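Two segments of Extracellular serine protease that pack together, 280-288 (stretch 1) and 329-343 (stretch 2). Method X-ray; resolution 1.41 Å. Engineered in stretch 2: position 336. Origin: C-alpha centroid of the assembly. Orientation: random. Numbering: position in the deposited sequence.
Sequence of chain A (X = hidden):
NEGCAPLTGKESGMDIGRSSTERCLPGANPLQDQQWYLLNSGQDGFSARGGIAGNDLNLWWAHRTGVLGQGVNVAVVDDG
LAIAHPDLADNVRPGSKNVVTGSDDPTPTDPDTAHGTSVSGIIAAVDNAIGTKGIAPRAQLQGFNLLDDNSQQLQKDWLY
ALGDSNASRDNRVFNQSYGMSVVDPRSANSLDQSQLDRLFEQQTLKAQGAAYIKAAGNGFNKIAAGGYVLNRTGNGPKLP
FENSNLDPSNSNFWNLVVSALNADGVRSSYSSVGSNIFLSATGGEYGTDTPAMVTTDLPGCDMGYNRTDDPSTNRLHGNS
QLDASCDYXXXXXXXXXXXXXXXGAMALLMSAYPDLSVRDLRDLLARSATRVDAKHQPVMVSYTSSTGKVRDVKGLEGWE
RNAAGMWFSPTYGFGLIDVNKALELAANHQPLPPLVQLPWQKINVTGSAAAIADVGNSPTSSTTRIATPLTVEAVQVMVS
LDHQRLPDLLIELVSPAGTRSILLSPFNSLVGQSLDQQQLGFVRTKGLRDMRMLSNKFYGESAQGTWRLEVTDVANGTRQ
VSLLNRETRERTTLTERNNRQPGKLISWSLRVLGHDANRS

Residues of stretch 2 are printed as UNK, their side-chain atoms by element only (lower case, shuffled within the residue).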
# COMPACT_ATOMS: atom_id res chain seq x y z
N SER A 280 6.56 4.21 9.04
CA SER A 280 5.41 4.03 9.90
C SER A 280 4.72 5.38 10.10
O SER A 280 5.39 6.41 10.28
CB SER A 280 5.88 3.50 11.26
OG SER A 280 4.82 3.36 12.19
N ALA A 281 3.40 5.39 10.07
CA ALA A 281 2.65 6.59 10.42
C ALA A 281 1.43 6.22 11.22
O ALA A 281 1.08 5.05 11.34
CB ALA A 281 2.32 7.40 9.15
N THR A 282 0.78 7.24 11.77
CA THR A 282 -0.32 7.07 12.72
C THR A 282 -1.58 6.47 12.10
O THR A 282 -2.12 7.00 11.13
CB THR A 282 -0.65 8.42 13.36
OG1 THR A 282 -0.70 9.42 12.34
CG2 THR A 282 0.44 8.81 14.32
N GLY A 283 -2.05 5.37 12.68
CA GLY A 283 -3.31 4.75 12.27
C GLY A 283 -4.20 4.31 13.43
O GLY A 283 -5.39 4.15 13.24
N GLY A 284 -3.62 4.12 14.62
CA GLY A 284 -4.41 3.77 15.80
C GLY A 284 -4.95 2.36 15.79
O GLY A 284 -4.47 1.49 15.04
N GLU A 285 -5.95 2.13 16.64
CA GLU A 285 -6.59 0.84 16.78
C GLU A 285 -8.02 0.97 16.28
O GLU A 285 -8.20 1.04 15.07
CB GLU A 285 -6.45 0.31 18.20
CG GLU A 285 -5.01 -0.08 18.56
CD GLU A 285 -4.49 -1.31 17.81
OE1 GLU A 285 -5.32 -2.10 17.31
OE2 GLU A 285 -3.26 -1.48 17.72
N TYR A 286 -9.02 1.05 17.17
CA TYR A 286 -10.42 1.08 16.73
C TYR A 286 -11.26 2.22 17.28
O TYR A 286 -12.37 2.45 16.80
CB TYR A 286 -11.09 -0.28 17.00
CG TYR A 286 -10.46 -1.38 16.18
CD1 TYR A 286 -10.92 -1.68 14.90
CD2 TYR A 286 -9.38 -2.11 16.68
CE1 TYR A 286 -10.32 -2.68 14.13
CE2 TYR A 286 -8.77 -3.10 15.92
CZ TYR A 286 -9.25 -3.39 14.65
OH TYR A 286 -8.65 -4.38 13.90
N GLY A 287 -10.72 2.94 18.26
CA GLY A 287 -11.38 4.12 18.82
C GLY A 287 -12.42 3.77 19.85
O GLY A 287 -13.17 4.65 20.30
N THR A 288 -12.45 2.50 20.23
CA THR A 288 -13.43 1.97 21.17
C THR A 288 -12.73 1.81 22.51
O THR A 288 -12.90 2.63 23.41
CB THR A 288 -14.00 0.62 20.66
OG1 THR A 288 -12.91 -0.21 20.25
CG2 THR A 288 -14.91 0.85 19.46
N UNK A 329 -15.92 11.77 13.27
CA UNK A 329 -15.93 10.43 13.86
C UNK A 329 -14.60 10.18 14.57
O UNK A 329 -13.64 10.91 14.35
c UNK A 329 -15.10 9.05 11.84
n UNK A 329 -15.30 9.36 10.56
c UNK A 329 -16.26 9.34 12.81
o UNK A 329 -14.07 8.50 12.24
N UNK A 330 -14.58 9.18 15.44
CA UNK A 330 -13.37 8.84 16.20
C UNK A 330 -12.89 7.43 15.94
O UNK A 330 -12.09 6.88 16.72
N UNK A 331 -13.38 6.81 14.88
CA UNK A 331 -13.12 5.39 14.61
C UNK A 331 -12.31 5.13 13.34
O UNK A 331 -11.98 3.99 13.05
c UNK A 331 -14.42 4.56 14.59
c UNK A 331 -15.13 4.62 15.93
c UNK A 331 -15.33 5.00 13.44
N UNK A 332 -11.99 6.18 12.59
CA UNK A 332 -11.16 5.99 11.40
C UNK A 332 -9.81 5.41 11.81
O UNK A 332 -9.25 5.82 12.81
c UNK A 332 -11.01 7.30 10.64
c UNK A 332 -9.59 6.10 6.93
c UNK A 332 -10.19 7.21 9.37
s UNK A 332 -10.80 5.95 8.24
N UNK A 333 -9.31 4.46 11.04
CA UNK A 333 -8.11 3.73 11.44
C UNK A 333 -7.43 3.10 10.23
O UNK A 333 -7.69 3.48 9.09
o UNK A 333 -9.77 1.64 10.74
n UNK A 333 -9.51 0.47 12.65
c UNK A 333 -9.31 1.54 11.89
c UNK A 333 -8.48 2.66 12.48
N UNK A 334 -6.54 2.15 10.48
CA UNK A 334 -5.97 1.34 9.43
C UNK A 334 -4.72 1.92 8.79
O UNK A 334 -4.31 3.05 9.08
N UNK A 335 -4.11 1.12 7.94
CA UNK A 335 -3.09 1.67 7.07
C UNK A 335 -3.73 2.73 6.16
O UNK A 335 -3.03 3.59 5.62
c UNK A 335 -1.42 -0.19 7.27
c UNK A 335 -2.29 0.60 6.31
o UNK A 335 -3.17 -0.27 5.59
N UNK A 336 -5.06 2.70 6.03
CA UNK A 336 -5.77 3.80 5.33
C UNK A 336 -5.72 5.13 6.07
O UNK A 336 -6.08 6.15 5.48
c UNK A 336 -7.20 3.47 5.08
N UNK A 337 -5.33 5.11 7.34
CA UNK A 337 -5.08 6.33 8.12
C UNK A 337 -3.59 6.68 8.16
O UNK A 337 -3.23 7.84 8.18
c UNK A 337 -5.62 6.16 9.54
o UNK A 337 -7.04 6.22 9.53
N UNK A 338 -2.73 5.66 8.16
CA UNK A 338 -1.29 5.88 8.05
C UNK A 338 -0.96 6.58 6.73
O UNK A 338 -0.06 7.43 6.68
c UNK A 338 -0.55 4.58 8.18
N UNK A 339 -1.70 6.23 5.69
CA UNK A 339 -1.48 6.77 4.36
C UNK A 339 -1.72 8.29 4.33
O UNK A 339 -0.80 9.02 3.94
c UNK A 339 -2.29 5.97 3.31
o UNK A 339 -1.84 4.61 3.32
c UNK A 339 -2.09 6.53 1.92
N UNK A 340 -2.91 8.79 4.76
CA UNK A 340 -3.10 10.25 4.78
C UNK A 340 -2.23 10.95 5.82
O UNK A 340 -1.91 12.12 5.65
c UNK A 340 -4.59 10.42 5.10
c UNK A 340 -5.00 9.13 5.75
c UNK A 340 -4.18 8.09 5.01
N UNK A 341 -1.85 10.25 6.89
CA UNK A 341 -0.87 10.82 7.82
C UNK A 341 0.44 11.15 7.10
O UNK A 341 1.03 12.20 7.33
o UNK A 341 -1.82 9.77 9.78
c UNK A 341 -0.64 9.88 9.00
N UNK A 342 0.86 10.25 6.22
CA UNK A 342 2.05 10.44 5.41
C UNK A 342 1.83 11.46 4.30
O UNK A 342 2.71 12.29 4.05
o UNK A 342 2.71 8.18 5.96
c UNK A 342 3.82 9.20 4.08
c UNK A 342 2.52 9.08 4.86
N UNK A 343 0.67 11.42 3.65
CA UNK A 343 0.31 12.42 2.63
C UNK A 343 0.36 13.83 3.21
O UNK A 343 0.90 14.74 2.59
o UNK A 343 -1.08 10.93 1.32
c UNK A 343 -1.09 12.14 2.06

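Position 329 has four side-chain atoms: two carbons, the second carrying one oxygen and one nitrogen. None reaches stretch 1. This is N329. Position 330 has no side-chain atoms, so it is G330. G330 O lies 3.5 Å from G287 CA in a CA-H...O contact. An ideal CB on G287 would clash with that O.

Position 331 has three carbons, one carrying the other two. One branch carbon lies 3.6 Å from Y286 O. This is V331. Position 332 has an unbranched chain of two carbons, a sulfur and a carbon; its CA-to-CB bond points away from stretch 1. This is M332.

Position 333 has two carbons, the second carrying an oxygen and a nitrogen. These atoms make an asparagine, N333; N333 ND2 donates a hydrogen bond to E285 O at 2.8 Å. N333 ND2 is also 3.4 Å from Y286 CD1, oblique to the ring. N333 CA approaches G283 O at 3.3 Å.

Position 334 has no side chain: G334, the N-cap. Position 335 has one carbon carrying an oxygen and a carbon; its CA-to-CB bond points away. This is T335. Position 336 has a single carbon, its CA-to-CB bond also pointing away. This is A336, an engineered substitution for Ser.

Position 337 has one carbon and one oxygen; its CB is 3.8 Å from G283 CA. This is S337, whose OG donates to N333 O at 2.9 Å. Position 338 has one carbon, its CB 4.1 Å from A281 CB. This is A338.

Position 339 has a carbon bearing an oxygen and a carbon; its CA-to-CB bond points away. This is T339. Position 340 has three carbons closing a ring onto the backbone N: P340. That N has no hydrogen to donate, and the helix kinks here.

Position 341 has one carbon and one oxygen. The oxygen accepts a hydrogen bond from T282 OG1. This is S341, with T282 OG1 to S341 OG at 2.8 Å. Position 342 has a carbon carrying an oxygen and a carbon; the oxygen is 3.3 Å from A281 CB. This is T342, whose OG1 donates to A338 O at 3.0 Å. Position 343 has one carbon and one oxygen, out of reach: S343.

The helix crosses strand 280-282 at 97°, with axes 6.4 Å apart at closest approach. Small residues permit this: A281 packs on A338, and an ideal CB on G283 would clash with G334 O. Two hydrogen bonds, from T282 and N333, fasten the contact.

Stretch 2 329-343: NGVMNGTASATPSTS
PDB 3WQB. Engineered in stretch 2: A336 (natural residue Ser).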